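Serine-pyruvate aminotransferase (AgxT) (Sulfolobus solfataricus, PDB 3ZRP) is a pyridoxal 5'-phosphate-dependent class-V aminotransferase that probably moves the amino group of serine to pyruvate and may also act on alanine and glyoxylate. Local coordinates at residues Asp16-Gly21 with Ile249-Glu254; Glu118-Val123 with Ile150-Lys155; Ala316-Glu321 with Glu357-Lys362. All blocks are in the same frame, centred on the assembly; numbering follows the deposited sequence. Where two conformers were deposited one is given.

Interaction 1: residues Asp16-Gly21 with Ile249-Glu254; sequences DVLVAG and ILQLAE
Val17, Leu18 and Ala20 of the short N-terminal helix 15-20 pack against Gln251 and Glu254 of helix 246-262. The segments run roughly antiparallel, with their N-to-C directions 147° apart and their axes approaching to 7.7 Å. Gln251 has the largest share of the contact. Its CG is anti to its own carbonyl carbon (chi1 -67°) and lies 3.2 Å from Val17 O. Beyond CG the chain extends over Gly21, and NE2 donates to Leu18 O at 3.3 Å, with an N-H...O angle of 154°. Leu18 O also accepts from Gly21 N, so two N-H groups grip this one oxygen. An alanine in place of Gln251 would probably leave Leu18 O with Gly21 N but no amide donor from helix 246-262, and open a gap over Gly21. Val17 crosses Gln251 at about a right angle, its CG1 3.4 Å from Gln251 O. Farther along, Ala20 CB meets Glu254 CB at 3.7 Å. Glu254 CG lies 3.4 Å from Asp16 O. The carboxylates of the two acids come near each other, Asp16 OD1 to Glu254 OE2 at 4.6 Å. This like-charge pair is probably eased by the salt bridge of Glu254 OE2 to Arg257. Asp16 and Glu23 are calcium ligands in a structure of this protein, though no calcium is bound to this chain here. Leu18 also packs on Asn24 of the second subunit. The arrangement is a close-packed antiparallel helix pair, joining the N-terminal segment to the large domain of a class-V aminotransferase beside the dimer interface.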
loop_
_atom_site.group_PDB
_atom_site.type_symbol
_atom_site.label_atom_id
_atom_site.label_comp_id
_atom_site.label_asym_id
_atom_site.label_seq_id
_atom_site.Cartn_x
_atom_site.Cartn_y
_atom_site.Cartn_z
ATOM N N ASP A 16 3.578 0.289 -21.864
ATOM C CA ASP A 16 2.541 1.323 -21.819
ATOM C C ASP A 16 2.051 1.541 -20.389
ATOM O O ASP A 16 1.725 2.664 -20.001
ATOM C CB ASP A 16 1.327 0.932 -22.671
ATOM C CG ASP A 16 1.649 0.823 -24.141
ATOM O OD1 ASP A 16 1.712 1.870 -24.818
ATOM O OD2 ASP A 16 1.822 -0.318 -24.612
ATOM N N VAL A 17 1.979 0.449 -19.624
ATOM C CA VAL A 17 1.451 0.497 -18.259
ATOM C C VAL A 17 2.457 1.198 -17.365
ATOM O O VAL A 17 2.094 2.150 -16.671
ATOM C CB VAL A 17 1.066 -0.911 -17.705
ATOM C CG1 VAL A 17 0.552 -0.819 -16.263
ATOM C CG2 VAL A 17 0.011 -1.570 -18.590
ATOM N N LEU A 18 3.716 0.758 -17.406
ATOM C CA LEU A 18 4.765 1.371 -16.567
ATOM C C LEU A 18 4.976 2.851 -16.862
ATOM O O LEU A 18 5.163 3.649 -15.936
ATOM C CB LEU A 18 6.094 0.639 -16.712
ATOM C CG LEU A 18 6.209 -0.761 -16.130
ATOM C CD1 LEU A 18 7.517 -1.352 -16.629
ATOM C CD2 LEU A 18 6.130 -0.747 -14.595
ATOM N N VAL A 19 4.948 3.203 -18.150
ATOM C CA VAL A 19 5.180 4.572 -18.601
ATOM C C VAL A 19 4.089 5.508 -18.092
ATOM O O VAL A 19 4.366 6.674 -17.781
ATOM C CB VAL A 19 5.314 4.663 -20.161
ATOM C CG1 VAL A 19 5.164 6.098 -20.639
ATOM C CG2 VAL A 19 6.664 4.128 -20.606
ATOM N N ALA A 20 2.860 4.994 -17.997
ATOM C CA ALA A 20 1.724 5.746 -17.438
ATOM C C ALA A 20 2.019 6.309 -16.040
ATOM O O ALA A 20 1.443 7.321 -15.632
ATOM C CB ALA A 20 0.465 4.876 -17.409
ATOM N N GLY A 21 2.924 5.649 -15.319
ATOM C CA GLY A 21 3.321 6.097 -13.979
ATOM C C GLY A 21 4.381 7.187 -13.957
ATOM O O GLY A 21 4.839 7.588 -12.883
ATOM N N ILE A 249 -1.973 3.830 -9.206
ATOM C CA ILE A 249 -3.362 3.946 -9.696
ATOM C C ILE A 249 -3.405 4.481 -11.151
ATOM O O ILE A 249 -4.280 4.089 -11.946
ATOM C CB ILE A 249 -4.213 4.813 -8.758
ATOM C CG1 ILE A 249 -4.507 4.039 -7.453
ATOM C CG2 ILE A 249 -5.573 5.172 -9.406
ATOM C CD1 ILE A 249 -5.049 4.873 -6.302
ATOM N N LEU A 250 -2.482 5.378 -11.491
ATOM C CA LEU A 250 -2.334 5.841 -12.889
ATOM C C LEU A 250 -1.989 4.654 -13.800
ATOM O O LEU A 250 -2.571 4.491 -14.887
ATOM C CB LEU A 250 -1.223 6.905 -12.993
ATOM C CG LEU A 250 -1.405 8.249 -12.253
ATOM C CD1 LEU A 250 -0.186 9.167 -12.467
ATOM C CD2 LEU A 250 -2.677 8.920 -12.682
ATOM N N GLN A 251 -1.024 3.837 -13.355
ATOM C CA GLN A 251 -0.649 2.626 -14.085
ATOM C C GLN A 251 -1.854 1.679 -14.233
ATOM O O GLN A 251 -2.101 1.146 -15.327
ATOM C CB GLN A 251 0.559 1.932 -13.420
ATOM C CG GLN A 251 1.842 2.763 -13.527
ATOM C CD GLN A 251 2.970 2.326 -12.591
ATOM O OE1 GLN A 251 2.762 2.111 -11.402
ATOM N NE2 GLN A 251 4.181 2.237 -13.127
ATOM N N LEU A 252 -2.601 1.486 -13.144
ATOM C CA LEU A 252 -3.812 0.646 -13.154
ATOM C C LEU A 252 -4.851 1.121 -14.200
ATOM O O LEU A 252 -5.468 0.295 -14.877
ATOM C CB LEU A 252 -4.465 0.533 -11.744
ATOM C CG LEU A 252 -5.725 -0.367 -11.651
ATOM C CD1 LEU A 252 -5.425 -1.850 -12.015
ATOM C CD2 LEU A 252 -6.422 -0.296 -10.281
ATOM N N ALA A 253 -5.056 2.432 -14.321
ATOM C CA ALA A 253 -6.064 2.944 -15.286
ATOM C C ALA A 253 -5.688 2.600 -16.738
ATOM O O ALA A 253 -6.558 2.283 -17.586
ATOM C CB ALA A 253 -6.248 4.454 -15.118
ATOM N N GLU A 254 -4.388 2.657 -17.003
ATOM C CA GLU A 254 -3.834 2.295 -18.287
ATOM C C GLU A 254 -3.945 0.788 -18.531
ATOM O O GLU A 254 -4.253 0.377 -19.646
ATOM C CB GLU A 254 -2.374 2.755 -18.385
ATOM C CG GLU A 254 -1.664 2.439 -19.724
ATOM C CD GLU A 254 -2.291 3.133 -20.962
ATOM O OE1 GLU A 254 -3.205 3.979 -20.823
ATOM O OE2 GLU A 254 -1.847 2.823 -22.088
#

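Interaction 2: residues Glu118-Val123 with Ile150-Lys155; sequences EVEEEV and INKIRK
Lys152 O accepts a hydrogen bond from water 1 at 2.7 Å, and this water also reaches Glu120 OE2, though at a distance too short to be trusted. Glu120 OE2 has a firmer partner in Arg124 NH1, a salt bridge within helix 116-125. The other carboxylate oxygen is bridged to the lysine by water 2, which donates to Glu120 OE1 at 2.8 Å and accepts from Lys152 NZ at 2.8 Å. The direct gap from Glu120 OE1 to Lys152 NZ is 4.1 Å, beyond a salt bridge. The two side chains cross at about a right angle, with Glu120 OE1 3.6 Å from Lys152 CD. The lysine chain bends only at its last torsion (chi4 -62°), which sets NZ. Deeper in, Ile153 CG2 touches two valines one helical turn apart: Val119 CG1 at 3.8 Å and Val123 CG2 at 3.6 Å. Ile153 also rests on Val131 and Ile160 of the central sheet, and both valines rest on Leu81. The two helices thus meet through branched methyl groups on the sheet side. On the outer side Glu120 and Lys152 are linked by a bridging water, and the direct attraction between their charges is probably modest.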
loop_
_atom_site.group_PDB
_atom_site.type_symbol
_atom_site.label_atom_id
_atom_site.label_comp_id
_atom_site.label_asym_id
_atom_site.label_seq_id
_atom_site.Cartn_x
_atom_site.Cartn_y
_atom_site.Cartn_z
ATOM N N GLU A 118 -20.402 -30.531 -0.985
ATOM C CA GLU A 118 -19.800 -30.566 0.343
ATOM C C GLU A 118 -19.969 -29.220 1.071
ATOM O O GLU A 118 -20.150 -29.193 2.301
ATOM C CB GLU A 118 -18.331 -30.997 0.259
ATOM C CG GLU A 118 -18.159 -32.326 -0.489
ATOM C CD GLU A 118 -16.725 -32.649 -0.883
ATOM O OE1 GLU A 118 -15.901 -31.729 -1.080
ATOM O OE2 GLU A 118 -16.432 -33.853 -1.011
ATOM N N VAL A 119 -19.918 -28.113 0.317
ATOM C CA VAL A 119 -20.191 -26.780 0.893
ATOM C C VAL A 119 -21.677 -26.658 1.232
ATOM O O VAL A 119 -22.051 -26.133 2.308
ATOM C CB VAL A 119 -19.742 -25.574 -0.008
ATOM C CG1 VAL A 119 -19.848 -24.242 0.780
ATOM C CG2 VAL A 119 -18.306 -25.761 -0.545
ATOM N N GLU A 120 -22.525 -27.124 0.311
ATOM C CA GLU A 120 -23.975 -27.125 0.516
ATOM C C GLU A 120 -24.379 -27.850 1.803
ATOM O O GLU A 120 -25.171 -27.330 2.576
ATOM C CB GLU A 120 -24.682 -27.773 -0.681
ATOM C CG GLU A 120 -26.203 -27.758 -0.588
ATOM C CD GLU A 120 -26.863 -28.583 -1.683
ATOM O OE1 GLU A 120 -26.258 -29.571 -2.145
ATOM O OE2 GLU A 120 -28.009 -28.265 -2.048
ATOM N N GLU A 121 -23.811 -29.034 2.021
ATOM C CA GLU A 121 -24.082 -29.848 3.203
ATOM C C GLU A 121 -23.776 -29.073 4.495
ATOM O O GLU A 121 -24.548 -29.115 5.477
ATOM C CB GLU A 121 -23.248 -31.134 3.156
ATOM C CG GLU A 121 -23.542 -32.126 4.272
ATOM C CD GLU A 121 -22.524 -33.256 4.366
ATOM O OE1 GLU A 121 -21.613 -33.355 3.511
ATOM O OE2 GLU A 121 -22.626 -34.054 5.319
ATOM N N GLU A 122 -22.653 -28.363 4.487
ATOM C CA GLU A 122 -22.211 -27.629 5.666
ATOM C C GLU A 122 -23.108 -26.435 5.952
ATOM O O GLU A 122 -23.537 -26.241 7.107
ATOM C CB GLU A 122 -20.734 -27.213 5.539
ATOM C CG GLU A 122 -20.179 -26.486 6.766
ATOM C CD GLU A 122 -20.264 -27.329 8.044
ATOM O OE1 GLU A 122 -20.150 -28.570 7.979
ATOM O OE2 GLU A 122 -20.433 -26.744 9.127
ATOM N N VAL A 123 -23.426 -25.652 4.923
ATOM C CA VAL A 123 -24.211 -24.433 5.150
ATOM C C VAL A 123 -25.685 -24.750 5.445
ATOM O O VAL A 123 -26.406 -23.890 5.938
ATOM C CB VAL A 123 -24.104 -23.388 3.986
ATOM C CG1 VAL A 123 -22.632 -23.016 3.749
ATOM C CG2 VAL A 123 -24.808 -23.889 2.690
ATOM N N ILE A 150 -21.899 -21.364 -5.455
ATOM C CA ILE A 150 -22.816 -20.297 -5.059
ATOM C C ILE A 150 -24.280 -20.650 -5.385
ATOM O O ILE A 150 -25.191 -20.354 -4.605
ATOM C CB ILE A 150 -22.392 -18.950 -5.683
ATOM C CG1 ILE A 150 -21.081 -18.490 -5.033
ATOM C CG2 ILE A 150 -23.482 -17.885 -5.520
ATOM C CD1 ILE A 150 -20.479 -17.273 -5.695
ATOM N N ASN A 151 -24.497 -21.285 -6.535
ATOM C CA ASN A 151 -25.834 -21.755 -6.908
ATOM C C ASN A 151 -26.448 -22.590 -5.788
ATOM O O ASN A 151 -27.631 -22.444 -5.478
ATOM C CB ASN A 151 -25.804 -22.543 -8.231
ATOM C CG ASN A 151 -27.175 -23.118 -8.621
ATOM O OD1 ASN A 151 -28.007 -22.433 -9.219
ATOM N ND2 ASN A 151 -27.394 -24.392 -8.301
ATOM N N LYS A 152 -25.635 -23.445 -5.171
ATOM C CA LYS A 152 -26.099 -24.308 -4.099
ATOM C C LYS A 152 -26.293 -23.565 -2.781
ATOM O O LYS A 152 -27.268 -23.816 -2.074
ATOM C CB LYS A 152 -25.159 -25.497 -3.903
ATOM C CG LYS A 152 -25.191 -26.508 -5.070
ATOM C CD LYS A 152 -24.476 -27.792 -4.687
ATOM C CE LYS A 152 -24.444 -28.794 -5.846
ATOM N NZ LYS A 152 -25.825 -29.192 -6.246
ATOM N N ILE A 153 -25.378 -22.648 -2.452
ATOM C CA ILE A 153 -25.362 -22.073 -1.095
ATOM C C ILE A 153 -26.015 -20.722 -0.921
ATOM O O ILE A 153 -26.284 -20.334 0.222
ATOM C CB ILE A 153 -23.928 -22.036 -0.488
ATOM C CG1 ILE A 153 -23.075 -20.939 -1.148
ATOM C CG2 ILE A 153 -23.291 -23.422 -0.577
ATOM C CD1 ILE A 153 -21.674 -20.789 -0.530
ATOM N N ARG A 154 -26.297 -20.013 -2.024
ATOM C CA ARG A 154 -26.739 -18.620 -1.941
ATOM C C ARG A 154 -27.873 -18.411 -0.926
ATOM O O ARG A 154 -27.864 -17.447 -0.156
ATOM C CB ARG A 154 -27.144 -18.097 -3.318
ATOM C CG ARG A 154 -27.605 -16.627 -3.382
ATOM C CD ARG A 154 -26.497 -15.632 -3.037
ATOM N NE ARG A 154 -26.337 -15.412 -1.595
ATOM C CZ ARG A 154 -25.537 -14.490 -1.057
ATOM N NH1 ARG A 154 -24.822 -13.700 -1.831
ATOM N NH2 ARG A 154 -25.463 -14.341 0.254
ATOM N N LYS A 155 -28.850 -19.319 -0.927
ATOM C CA LYS A 155 -30.056 -19.124 -0.105
ATOM C C LYS A 155 -29.834 -19.436 1.378
ATOM O O LYS A 155 -30.670 -19.124 2.209
ATOM C CB LYS A 155 -31.249 -19.908 -0.701
ATOM C CG LYS A 155 -31.437 -21.324 -0.189
ATOM C CD LYS A 155 -32.469 -22.089 -1.027
ATOM C CE LYS A 155 -31.771 -22.890 -2.125
ATOM N NZ LYS A 155 -32.263 -22.561 -3.488
HETATM O O HOH W 1 -28.824 -26.009 -2.480
HETATM O O HOH W 2 -25.716 -31.187 -4.329
#

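Interaction 3: residues Ala316-Glu321 with Glu357-Lys362; sequences AGTVNE and ERTLRK
Glu321 OE2 forms a long salt bridge with Arg358 NE, at 3.7 Å. It belongs to a small salt-bridge network that ties helix 346-363 to the end of helix 311-319, in the C-terminal domain of the aminotransferase fold. Carboxylate and guanidinium are turned 32° apart. The same OE2 is 4.0 Å from Lys362 NZ, also long, so in one conformer of Lys362 one oxygen lies near two cations. In that conformer Lys362 NZ donates to Gly317 O at 3.2 Å, from above the carbonyl plane, 39° out of it. Lys362 has a second conformer, so its bond and its bridge are less certain. Closer than either charged pair is Glu321 CG to Arg358 NE, at 3.3 Å. The Arg358 chain is extended from CG to NE, and its CG lies 3.6 Å from Glu321 OE2. Farther in, the two threonines cross at about a right angle, with Thr318 CG2 3.4 Å from Thr359 OG1. Their hydroxyls bond to their own helices: Thr359 OG1 to Val355 O, and Thr318 OG1 to Leu315 O and Val314 O. Thr359 CG2 lies anti to its backbone N and ends 3.9 Å from Gly317 C.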
loop_
_atom_site.group_PDB
_atom_site.type_symbol
_atom_site.label_atom_id
_atom_site.label_comp_id
_atom_site.label_asym_id
_atom_site.label_seq_id
_atom_site.Cartn_x
_atom_site.Cartn_y
_atom_site.Cartn_z
ATOM N N ALA A 316 16.654 -22.283 -11.177
ATOM C CA ALA A 316 17.924 -21.617 -11.477
ATOM C C ALA A 316 18.331 -21.835 -12.934
ATOM O O ALA A 316 18.810 -20.914 -13.597
ATOM C CB ALA A 316 19.014 -22.097 -10.529
ATOM N N GLY A 317 18.108 -23.052 -13.426
ATOM C CA GLY A 317 18.458 -23.440 -14.793
ATOM C C GLY A 317 17.589 -22.852 -15.892
ATOM O O GLY A 317 18.060 -22.660 -17.016
ATOM N N THR A 318 16.321 -22.578 -15.583
ATOM C CA THR A 318 15.401 -21.999 -16.569
ATOM C C THR A 318 15.647 -20.511 -16.782
ATOM O O THR A 318 15.505 -20.026 -17.911
ATOM C CB THR A 318 13.907 -22.198 -16.216
ATOM O OG1 THR A 318 13.644 -21.669 -14.909
ATOM C CG2 THR A 318 13.520 -23.670 -16.296
ATOM N N VAL A 319 15.996 -19.793 -15.707
ATOM C CA VAL A 319 16.301 -18.353 -15.802
ATOM C C VAL A 319 17.518 -18.076 -16.707
ATOM O O VAL A 319 17.500 -17.122 -17.491
ATOM C CB VAL A 319 16.426 -17.647 -14.411
ATOM C CG1 VAL A 319 17.794 -17.856 -13.762
ATOM C CG2 VAL A 319 16.106 -16.152 -14.537
ATOM N N ASN A 320 18.545 -18.928 -16.605
ATOM C CA ASN A 320 19.741 -18.870 -17.441
ATOM C C ASN A 320 19.494 -19.444 -18.848
ATOM O O ASN A 320 20.434 -19.645 -19.619
ATOM C CB ASN A 320 20.903 -19.627 -16.761
ATOM C CG ASN A 320 21.427 -18.930 -15.509
ATOM O OD1 ASN A 320 21.929 -17.803 -15.571
ATOM N ND2 ASN A 320 21.349 -19.617 -14.376
ATOM N N GLU A 321 18.228 -19.730 -19.153
ATOM C CA GLU A 321 17.825 -20.290 -20.438
ATOM C C GLU A 321 16.709 -19.445 -21.075
ATOM O O GLU A 321 16.357 -19.655 -22.239
ATOM C CB GLU A 321 17.388 -21.752 -20.263
ATOM C CG GLU A 321 17.639 -22.664 -21.466
ATOM C CD GLU A 321 19.009 -23.338 -21.460
ATOM O OE1 GLU A 321 20.033 -22.627 -21.363
ATOM O OE2 GLU A 321 19.056 -24.588 -21.560
ATOM N N GLU A 357 11.713 -28.354 -21.454
ATOM C CA GLU A 357 12.334 -29.536 -22.063
ATOM C C GLU A 357 13.856 -29.547 -21.890
ATOM O O GLU A 357 14.406 -30.509 -21.347
ATOM C CB GLU A 357 11.926 -29.693 -23.531
ATOM C CG GLU A 357 12.382 -31.008 -24.144
ATOM C CD GLU A 357 11.617 -31.391 -25.393
ATOM O OE1 GLU A 357 10.438 -31.001 -25.553
ATOM O OE2 GLU A 357 12.205 -32.110 -26.226
ATOM N N ARG A 358 14.530 -28.471 -22.300
ATOM C CA ARG A 358 15.998 -28.467 -22.239
ATOM C C ARG A 358 16.578 -28.362 -20.826
ATOM O O ARG A 358 17.700 -28.825 -20.564
ATOM C CB ARG A 358 16.625 -27.465 -23.217
ATOM C CG ARG A 358 16.152 -26.049 -23.137
ATOM C CD ARG A 358 16.485 -25.369 -24.445
ATOM N NE ARG A 358 16.632 -23.927 -24.292
ATOM C CZ ARG A 358 15.815 -23.020 -24.816
ATOM N NH1 ARG A 358 14.776 -23.398 -25.546
ATOM N NH2 ARG A 358 16.053 -21.729 -24.616
ATOM N N THR A 359 15.805 -27.803 -19.903
ATOM C CA THR A 359 16.243 -27.738 -18.521
ATOM C C THR A 359 16.138 -29.125 -17.850
ATOM O O THR A 359 17.064 -29.557 -17.149
ATOM C CB THR A 359 15.473 -26.656 -17.742
ATOM O OG1 THR A 359 15.532 -25.426 -18.467
ATOM C CG2 THR A 359 16.063 -26.452 -16.355
ATOM N N LEU A 360 15.026 -29.821 -18.090
ATOM C CA LEU A 360 14.797 -31.139 -17.485
ATOM C C LEU A 360 15.737 -32.213 -18.061
ATOM O O LEU A 360 16.131 -33.146 -17.350
ATOM C CB LEU A 360 13.328 -31.557 -17.613
ATOM C CG LEU A 360 12.308 -30.693 -16.866
ATOM C CD1 LEU A 360 10.911 -31.316 -16.896
ATOM C CD2 LEU A 360 12.746 -30.436 -15.444
ATOM N N ARG A 361 16.080 -32.059 -19.343
ATOM C CA ARG A 361 17.054 -32.913 -20.024
ATOM C C ARG A 361 18.394 -32.902 -19.286
ATOM O O ARG A 361 18.952 -33.960 -18.981
ATOM C CB ARG A 361 17.228 -32.421 -21.464
ATOM C CG ARG A 361 18.062 -33.308 -22.399
ATOM C CD ARG A 361 17.450 -33.332 -23.805
ATOM N NE ARG A 361 18.436 -33.236 -24.888
ATOM C CZ ARG A 361 18.398 -33.948 -26.013
ATOM N NH1 ARG A 361 17.439 -34.847 -26.221
ATOM N NH2 ARG A 361 19.338 -33.770 -26.932
ATOM N N LYS A 362 18.894 -31.700 -18.991
ATOM C CA LYS A 362 20.187 -31.536 -18.330
ATOM C C LYS A 362 20.168 -31.973 -16.866
ATOM O O LYS A 362 21.223 -32.138 -16.244
ATOM C CB LYS A 362 20.698 -30.092 -18.462
ATOM C CG LYS A 362 19.961 -29.034 -17.648
ATOM C CD LYS A 362 20.350 -27.630 -18.089
ATOM C CE LYS A 362 19.813 -26.575 -17.130
ATOM N NZ LYS A 362 19.897 -25.205 -17.712
#

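The three contacts share no helix and do not touch. Interaction 2 is nested in the loop that interaction 1 closes, and interaction 3 follows both. Interaction 1 joins the N-terminal segment to the large domain; interaction 2 lies within it. Their centres are about 40 Å apart, on opposite sides of the chain's centre. Helix 246-262 packs on strand 197-202 of the seven-stranded mixed sheet, and the helices of interaction 2 pack on strands 79-83, 128-134 and 157-163. Interaction 3 joins two helices of the C-terminal part, which has its own three-stranded sheet. Its centre is about 33 Å from interaction 1 and 45 Å from interaction 2. The contacts thus lie in separate regions.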